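Local coordinates for BtGH115A (Bacteroides thetaiotaomicron, PDB 5BY3), which removes 4-O-methyl-alpha-glucuronic acid from decorated arabinogalactans, acting as a family GH115 alpha-glucuronidase, at residues Ile165-Glu170 with Gly435-Ala440; Trp430-Gly435 with Leu446-Ala451. One frame throughout, in Å; residues are numbered along the deposited sequence.

Interaction 1: Ile165-Glu170 with Gly435-Ala440; sequences IFINDE and GDIKPA. With NI (nickel (II) ion), chain C.
Asn168 and Gly435 bring together the loops that follow strands 162-166 and 429-433, the first and last strands of the eight-stranded parallel TIM barrel, which meet here to close it. The tight part lies around Gly435. Its backbone, bent at a positive phi of 62°, comes close enough for CA to make a C-H...O contact with Asn168 O at 3.1 Å, while Asn168 N gives Gly435 O a weak hydrogen bond of 3.3 Å. Ile167 CG2 packs against that same carbonyl oxygen at 3.5 Å. Next to this the apolar side chains meet: Ile167 CD1 lies 4.1 Å from Ile437 CG1, and Ile165 CD1 reaches Ile437 CD1 from the strand. Leu174 of helix 174-182 touches both Ile167 and Ile437.

Around the Asp436 carboxylate the fit is looser, and water and metal take over. CG stands beside the backbone N and anti to the carbonyl carbon (chi1 -50°), which swings the carboxylate round between the loop 167-170 and the nickel. Asp436 OD1 lies against Glu170 CA (3.4 Å) and accepts a hydrogen bond from Leu174 N. Glu170 turns its carboxylate away, OE2 hydrogen-bonding to Thr219 OG1 and His216 N. A water joins Asp169 O to Asp436 OD2. A second water, bound to nickel, takes the Asp436 N-H and donates to Lys438 O. Leu404 O and a third water are also ligands of the metal, and Asp436 OD2 binds it at 2.4 Å.

Interaction 2: Trp430-Gly435 with Leu446-Ala451; sequences WILNVG and LFMDMA
Phe447 O accepts the helical hydrogen bond from Ala451 N (3.1 Å) and lies at the rim of the Trp430 indole, near its plane. The rest of the contact is mainly apolar packing of side chains. The Phe447 ring, with CG anti to the backbone N (chi1 -163°), is thrown out from helix 441-452 and slots between two side chains of the strand. Trp430 CE3 sits over one face, off toward the rim, and the two aromatic planes are inclined at 56°. Leu432 CB covers the opposite face, 4.0 Å from the ring centroid, and Leu432 CD2 reaches back to Phe447 CG at 3.6 Å. Beyond this, the six-membered ring of Trp430 reaches across the helix at its Met450-Ala451 end: CE3 meets Ala451 CB at 3.4 Å, and selenomethionine Met450 sets its CB against the indole edge at CZ3. Selenomethionine Met448 bends back to bring CE to Leu432 CD2.

Residues 446-451 run antiparallel to 430-433, the short axes 9.9 Å apart at closest approach, as in the last beta-alpha unit of a TIM barrel. Met418 of helix 411-423 touches both Trp430 and Phe447, while Arg163 of strand 162-166 meets Ala451 and Tyr392 of strand 388-393 meets Phe447.

Strand 429-433 links the two contacts, whose centres are 11 Å apart: interaction 2 packs its outward face against helix 441-452, and interaction 1 begins where its C-terminal end turns into the loop 435-440, which carries the nickel ligand Asp436. Gly435 belongs to both, and its N-H is held by Asn433 OD1 in an Asx turn. Strand pairing ties them further, with probable hydrogen bonds from Phe166 N to Leu432 O (2.8 Å) and from Val434 N to Phe166 O (3.2 Å). On the helix side, Ile165 CG2 touches Met448 CE at 3.5 Å. The nickel adjoins interaction 1, while the Leu432 side chain in interaction 2 stays about 12 Å from it.

Interaction 1: Ile165-Glu170 with Gly435-Ala440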
ATOM      1  N   ILE A 165      -5.323   1.834   7.082  1.00 41.18           N
ATOM      2  CA  ILE A 165      -5.104   2.681   5.940  1.00 38.65           C
ATOM      3  C   ILE A 165      -5.149   4.134   6.344  1.00 38.86           C
ATOM      4  O   ILE A 165      -5.742   4.502   7.354  1.00 46.82           O
ATOM      5  CB  ILE A 165      -6.174   2.408   4.835  1.00 42.81           C
ATOM      6  CG1 ILE A 165      -7.559   2.983   5.234  1.00 37.79           C
ATOM      7  CG2 ILE A 165      -6.188   0.913   4.449  1.00 34.18           C
ATOM      8  CD1 ILE A 165      -8.612   2.949   4.135  1.00 37.25           C
ATOM      9  N   PHE A 166      -4.559   4.953   5.496  1.00 37.00           N
ATOM     10  CA  PHE A 166      -4.585   6.382   5.577  1.00 35.45           C
ATOM     11  C   PHE A 166      -5.222   6.982   4.281  1.00 35.60           C
ATOM     12  O   PHE A 166      -4.602   6.932   3.233  1.00 35.60           O
ATOM     13  CB  PHE A 166      -3.099   6.837   5.808  1.00 35.95           C
ATOM     14  CG  PHE A 166      -2.871   8.346   5.789  1.00 33.92           C
ATOM     15  CD1 PHE A 166      -3.884   9.259   6.148  1.00 33.90           C
ATOM     16  CD2 PHE A 166      -1.616   8.853   5.425  1.00 31.55           C
ATOM     17  CE1 PHE A 166      -3.657  10.637   6.124  1.00 32.15           C
ATOM     18  CE2 PHE A 166      -1.385  10.225   5.402  1.00 32.78           C
ATOM     19  CZ  PHE A 166      -2.405  11.120   5.782  1.00 31.97           C
ATOM     20  N   ILE A 167      -6.447   7.537   4.340  1.00 37.52           N
ATOM     21  CA  ILE A 167      -6.954   8.290   3.198  1.00 40.48           C
ATOM     22  C   ILE A 167      -6.183   9.624   3.158  1.00 42.74           C
ATOM     23  O   ILE A 167      -6.217  10.376   4.134  1.00 41.35           O
ATOM     24  CB  ILE A 167      -8.488   8.538   3.204  1.00 42.21           C
ATOM     25  CG1 ILE A 167      -9.312   7.315   2.833  1.00 43.28           C
ATOM     26  CG2 ILE A 167      -8.876   9.536   2.121  1.00 38.76           C
ATOM     27  CD1 ILE A 167      -9.087   6.096   3.673  1.00 52.79           C
ATOM     28  N   ASN A 168      -5.508   9.887   2.031  1.00 40.18           N
ATOM     29  CA  ASN A 168      -4.597  11.037   1.825  1.00 38.35           C
ATOM     30  C   ASN A 168      -4.636  11.451   0.382  1.00 37.91           C
ATOM     31  O   ASN A 168      -5.048  10.670  -0.455  1.00 42.37           O
ATOM     32  CB  ASN A 168      -3.154  10.607   2.133  1.00 38.73           C
ATOM     33  CG  ASN A 168      -2.205  11.774   2.380  1.00 37.56           C
ATOM     34  OD1 ASN A 168      -2.590  12.814   2.925  1.00 40.43           O
ATOM     35  ND2 ASN A 168      -0.943  11.579   2.042  1.00 37.85           N
ATOM     36  N   ASP A 169      -4.195  12.664   0.057  1.00 37.83           N
ATOM     37  CA  ASP A 169      -4.203  13.114  -1.349  1.00 38.68           C
ATOM     38  C   ASP A 169      -5.589  12.968  -2.021  1.00 39.71           C
ATOM     39  O   ASP A 169      -5.706  12.708  -3.245  1.00 45.68           O
ATOM     40  CB  ASP A 169      -3.104  12.394  -2.146  1.00 37.37           C
ATOM     41  CG  ASP A 169      -1.695  12.624  -1.559  1.00 44.13           C
ATOM     42  OD1 ASP A 169      -1.297  13.808  -1.344  1.00 45.36           O
ATOM     43  OD2 ASP A 169      -0.977  11.618  -1.314  1.00 41.63           O
ATOM     44  N   GLU A 170      -6.620  13.195  -1.202  1.00 37.34           N
ATOM     45  CA  GLU A 170      -8.017  12.966  -1.514  1.00 39.74           C
ATOM     46  C   GLU A 170      -8.700  14.105  -2.290  1.00 38.80           C
ATOM     47  O   GLU A 170      -9.909  13.989  -2.575  1.00 39.75           O
ATOM     48  CB  GLU A 170      -8.812  12.668  -0.213  1.00 45.35           C
ATOM     49  CG  GLU A 170      -9.057  13.880   0.716  1.00 49.13           C
ATOM     50  CD  GLU A 170      -7.965  14.148   1.763  1.00 51.46           C
ATOM     51  OE1 GLU A 170      -6.812  13.776   1.538  1.00 55.23           O
ATOM     52  OE2 GLU A 170      -8.257  14.738   2.838  1.00 55.43           O
ATOM     53  N   GLY A 435      -4.319   6.764  -0.881  1.00 40.02           N
ATOM     54  CA  GLY A 435      -4.908   7.808  -1.709  1.00 39.62           C
ATOM     55  C   GLY A 435      -6.415   7.822  -1.487  1.00 42.83           C
ATOM     56  O   GLY A 435      -6.877   7.972  -0.334  1.00 36.11           O
ATOM     57  N   ASP A 436      -7.170   7.615  -2.582  1.00 42.81           N
ATOM     58  CA  ASP A 436      -8.657   7.602  -2.573  1.00 41.16           C
ATOM     59  C   ASP A 436      -9.247   6.212  -2.383  1.00 41.39           C
ATOM     60  O   ASP A 436     -10.444   6.032  -2.647  1.00 42.23           O
ATOM     61  CB  ASP A 436      -9.208   8.142  -3.895  1.00 41.81           C
ATOM     62  CG  ASP A 436      -8.598   9.471  -4.296  1.00 42.83           C
ATOM     63  OD1 ASP A 436      -8.985  10.496  -3.691  1.00 46.85           O
ATOM     64  OD2 ASP A 436      -7.771   9.501  -5.234  1.00 44.24           O
ATOM     65  N   ILE A 437      -8.427   5.242  -1.946  1.00 35.78           N
ATOM     66  CA  ILE A 437      -8.776   3.798  -1.960  1.00 39.96           C
ATOM     67  C   ILE A 437      -8.832   3.246  -3.409  1.00 40.95           C
ATOM     68  O   ILE A 437      -7.946   2.498  -3.813  1.00 38.24           O
ATOM     69  CB  ILE A 437     -10.066   3.421  -1.168  1.00 43.37           C
ATOM     70  CG1 ILE A 437     -10.029   3.984   0.292  1.00 44.77           C
ATOM     71  CG2 ILE A 437     -10.345   1.914  -1.278  1.00 37.81           C
ATOM     72  CD1 ILE A 437     -11.348   3.871   1.061  1.00 39.29           C
ATOM     73  N   LYS A 438      -9.847   3.616  -4.184  1.00 40.35           N
ATOM     74  CA  LYS A 438      -9.891   3.225  -5.611  1.00 42.83           C
ATOM     75  C   LYS A 438      -8.831   4.086  -6.338  1.00 39.52           C
ATOM     76  O   LYS A 438      -8.755   5.267  -6.060  1.00 40.41           O
ATOM     77  CB  LYS A 438     -11.324   3.387  -6.176  1.00 38.94           C
ATOM     78  CG  LYS A 438     -12.380   2.681  -5.293  1.00 40.26           C
ATOM     79  CD  LYS A 438     -13.838   2.891  -5.718  1.00 40.35           C
ATOM     80  CE  LYS A 438     -14.137   2.278  -7.074  1.00 41.58           C
ATOM     81  NZ  LYS A 438     -13.806   0.821  -7.143  1.00 40.01           N
ATOM     82  N   PRO A 439      -7.988   3.528  -7.212  1.00 37.57           N
ATOM     83  CA  PRO A 439      -8.123   2.188  -7.758  1.00 37.36           C
ATOM     84  C   PRO A 439      -6.931   1.270  -7.364  1.00 39.20           C
ATOM     85  O   PRO A 439      -6.229   0.767  -8.234  1.00 40.29           O
ATOM     86  CB  PRO A 439      -8.082   2.486  -9.256  1.00 35.40           C
ATOM     87  CG  PRO A 439      -6.989   3.550  -9.374  1.00 37.62           C
ATOM     88  CD  PRO A 439      -7.162   4.387  -8.096  1.00 38.31           C
ATOM     89  N   ALA A 440      -6.706   1.099  -6.071  1.00 41.49           N
ATOM     90  CA  ALA A 440      -5.595   0.339  -5.487  1.00 40.36           C
ATOM     91  C   ALA A 440      -6.127  -0.876  -4.762  1.00 44.35           C
ATOM     92  O   ALA A 440      -5.427  -1.434  -3.876  1.00 42.15           O
ATOM     93  CB  ALA A 440      -4.859   1.213  -4.467  1.00 37.40           C
TER
HETATM   94 NI    NI C 802      -5.728   8.886  -6.324  1.00 63.57          NI
HETATM   95  O   HOH W   1      -4.834  10.202  -4.053  1.00 42.67           O
HETATM   96  O   HOH W   2      -6.333   6.749  -5.110  1.00 34.72           O
HETATM   97  O   HOH W   3      -6.153  11.217  -7.078  1.00 47.76           O

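Interaction 2: Trp430-Gly435 with Leu446-Ala451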
ATOM      1  N   TRP A 430       1.181  -1.687  10.919  1.00 44.98           N
ATOM      2  CA  TRP A 430       1.333  -1.416   9.485  1.00 43.22           C
ATOM      3  C   TRP A 430       0.222  -0.482   9.017  1.00 40.35           C
ATOM      4  O   TRP A 430      -0.973  -0.685   9.308  1.00 42.77           O
ATOM      5  CB  TRP A 430       1.224  -2.706   8.708  1.00 41.98           C
ATOM      6  CG  TRP A 430       2.375  -3.658   8.769  1.00 44.57           C
ATOM      7  CD1 TRP A 430       3.472  -3.625   9.599  1.00 47.46           C
ATOM      8  CD2 TRP A 430       2.517  -4.827   7.969  1.00 45.62           C
ATOM      9  NE1 TRP A 430       4.305  -4.684   9.328  1.00 46.85           N
ATOM     10  CE2 TRP A 430       3.747  -5.438   8.332  1.00 45.35           C
ATOM     11  CE3 TRP A 430       1.736  -5.403   6.949  1.00 43.61           C
ATOM     12  CZ2 TRP A 430       4.208  -6.609   7.725  1.00 47.57           C
ATOM     13  CZ3 TRP A 430       2.192  -6.561   6.341  1.00 46.86           C
ATOM     14  CH2 TRP A 430       3.417  -7.161   6.734  1.00 47.60           C
ATOM     15  N   ILE A 431       0.630   0.543   8.298  1.00 33.45           N
ATOM     16  CA  ILE A 431      -0.265   1.583   7.863  1.00 30.38           C
ATOM     17  C   ILE A 431       0.069   1.929   6.436  1.00 32.37           C
ATOM     18  O   ILE A 431       1.237   2.324   6.094  1.00 26.91           O
ATOM     19  CB  ILE A 431      -0.171   2.874   8.716  1.00 29.70           C
ATOM     20  CG1 ILE A 431      -0.556   2.640  10.183  1.00 29.91           C
ATOM     21  CG2 ILE A 431      -1.011   3.984   8.062  1.00 31.62           C
ATOM     22  CD1 ILE A 431      -2.021   2.319  10.491  1.00 31.31           C
ATOM     23  N   LEU A 432      -0.976   1.803   5.604  1.00 36.33           N
ATOM     24  CA  LEU A 432      -0.861   2.018   4.168  1.00 35.07           C
ATOM     25  C   LEU A 432      -1.451   3.358   3.717  1.00 36.97           C
ATOM     26  O   LEU A 432      -2.637   3.640   3.954  1.00 38.36           O
ATOM     27  CB  LEU A 432      -1.542   0.858   3.454  1.00 34.39           C
ATOM     28  CG  LEU A 432      -1.491   0.702   1.923  1.00 32.79           C
ATOM     29  CD1 LEU A 432      -0.072   0.644   1.385  1.00 30.36           C
ATOM     30  CD2 LEU A 432      -2.244  -0.564   1.602  1.00 32.51           C
ATOM     31  N   ASN A 433      -0.641   4.176   3.050  1.00 35.33           N
ATOM     32  CA  ASN A 433      -1.184   5.333   2.354  1.00 33.39           C
ATOM     33  C   ASN A 433      -1.857   4.890   1.073  1.00 37.05           C
ATOM     34  O   ASN A 433      -1.186   4.322   0.177  1.00 35.16           O
ATOM     35  CB  ASN A 433      -0.089   6.321   2.011  1.00 34.19           C
ATOM     36  CG  ASN A 433      -0.644   7.634   1.497  1.00 33.26           C
ATOM     37  OD1 ASN A 433      -1.695   7.669   0.868  1.00 36.76           O
ATOM     38  ND2 ASN A 433       0.040   8.711   1.786  1.00 31.23           N
ATOM     39  N   VAL A 434      -3.173   5.128   0.982  1.00 38.71           N
ATOM     40  CA  VAL A 434      -3.980   4.500  -0.088  1.00 37.42           C
ATOM     41  C   VAL A 434      -4.640   5.477  -1.045  1.00 41.09           C
ATOM     42  O   VAL A 434      -5.476   5.060  -1.889  1.00 38.94           O
ATOM     43  CB  VAL A 434      -5.094   3.577   0.450  1.00 35.60           C
ATOM     44  CG1 VAL A 434      -4.507   2.425   1.230  1.00 31.87           C
ATOM     45  CG2 VAL A 434      -6.155   4.363   1.231  1.00 32.50           C
ATOM     46  N   GLY A 435      -4.319   6.764  -0.881  1.00 40.02           N
ATOM     47  CA  GLY A 435      -4.908   7.808  -1.709  1.00 39.62           C
ATOM     48  C   GLY A 435      -6.415   7.822  -1.487  1.00 42.83           C
ATOM     49  O   GLY A 435      -6.877   7.972  -0.334  1.00 36.11           O
ATOM     50  N   LEU A 446      -3.716  -7.142  -0.817  1.00 35.98           N
ATOM     51  CA  LEU A 446      -2.448  -7.821  -0.629  1.00 35.88           C
ATOM     52  C   LEU A 446      -1.800  -7.394   0.709  1.00 38.38           C
ATOM     53  O   LEU A 446      -1.508  -8.229   1.551  1.00 43.89           O
ATOM     54  CB  LEU A 446      -1.507  -7.558  -1.810  1.00 32.79           C
ATOM     55  CG  LEU A 446      -0.115  -8.233  -1.781  1.00 34.12           C
ATOM     56  CD1 LEU A 446      -0.187  -9.776  -1.658  1.00 33.99           C
ATOM     57  CD2 LEU A 446       0.673  -7.792  -3.015  1.00 31.44           C
ATOM     58  N   PHE A 447      -1.595  -6.091   0.890  1.00 36.24           N
ATOM     59  CA  PHE A 447      -1.071  -5.554   2.113  1.00 35.56           C
ATOM     60  C   PHE A 447      -1.842  -6.093   3.331  1.00 37.08           C
ATOM     61  O   PHE A 447      -1.235  -6.489   4.310  1.00 33.45           O
ATOM     62  CB  PHE A 447      -1.167  -4.027   2.041  1.00 38.98           C
ATOM     63  CG  PHE A 447      -0.317  -3.293   3.048  1.00 36.86           C
ATOM     64  CD1 PHE A 447      -0.832  -2.945   4.297  1.00 37.22           C
ATOM     65  CD2 PHE A 447       0.993  -2.913   2.731  1.00 37.60           C
ATOM     66  CE1 PHE A 447      -0.051  -2.259   5.224  1.00 34.95           C
ATOM     67  CE2 PHE A 447       1.770  -2.215   3.651  1.00 34.99           C
ATOM     68  CZ  PHE A 447       1.233  -1.888   4.889  1.00 33.41           C
HETATM   69  N   MSE A 448      -3.171  -6.127   3.250  1.00 36.07           N
HETATM   70  CA  MSE A 448      -4.004  -6.469   4.415  1.00 37.89           C
HETATM   71  C   MSE A 448      -3.955  -7.937   4.694  1.00 36.29           C
HETATM   72  O   MSE A 448      -3.991  -8.321   5.871  1.00 38.69           O
HETATM   73  CB  MSE A 448      -5.465  -5.989   4.374  1.00 37.54           C
HETATM   74  CG  MSE A 448      -5.603  -4.469   4.389  1.00 42.27           C
HETATM   75 SE   MSE A 448      -4.673  -3.571   5.886  1.00 43.95          SE
HETATM   76  CE  MSE A 448      -4.265  -1.930   4.915  1.00 36.88           C
ATOM     77  N   ASP A 449      -3.880  -8.744   3.630  1.00 34.82           N
ATOM     78  CA  ASP A 449      -3.602 -10.191   3.729  1.00 39.08           C
ATOM     79  C   ASP A 449      -2.257 -10.469   4.383  1.00 41.83           C
ATOM     80  O   ASP A 449      -2.164 -11.362   5.231  1.00 43.11           O
ATOM     81  CB  ASP A 449      -3.639 -10.897   2.358  1.00 36.74           C
ATOM     82  CG  ASP A 449      -5.068 -11.111   1.824  1.00 39.21           C
ATOM     83  OD1 ASP A 449      -6.031 -10.975   2.602  1.00 43.85           O
ATOM     84  OD2 ASP A 449      -5.233 -11.401   0.616  1.00 35.00           O
HETATM   85  N   MSE A 450      -1.227  -9.704   3.984  1.00 41.79           N
HETATM   86  CA  MSE A 450       0.116  -9.859   4.537  1.00 43.67           C
HETATM   87  C   MSE A 450       0.048  -9.671   6.024  1.00 44.01           C
HETATM   88  O   MSE A 450       0.487 -10.534   6.772  1.00 49.11           O
HETATM   89  CB  MSE A 450       1.111  -8.952   3.845  1.00 41.61           C
HETATM   90  CG  MSE A 450       1.560  -9.720   2.614  1.00 39.76           C
HETATM   91 SE   MSE A 450       2.689  -8.581   1.488  1.00 35.79          SE
HETATM   92  CE  MSE A 450       4.305  -9.209   2.441  1.00 36.07           C
ATOM     93  N   ALA A 451      -0.618  -8.602   6.431  1.00 41.34           N
ATOM     94  CA  ALA A 451      -0.697  -8.141   7.810  1.00 43.44           C
ATOM     95  C   ALA A 451      -1.568  -9.057   8.635  1.00 47.08           C
ATOM     96  O   ALA A 451      -1.376  -9.163   9.851  1.00 48.16           O
ATOM     97  CB  ALA A 451      -1.227  -6.708   7.862  1.00 41.15           C
TER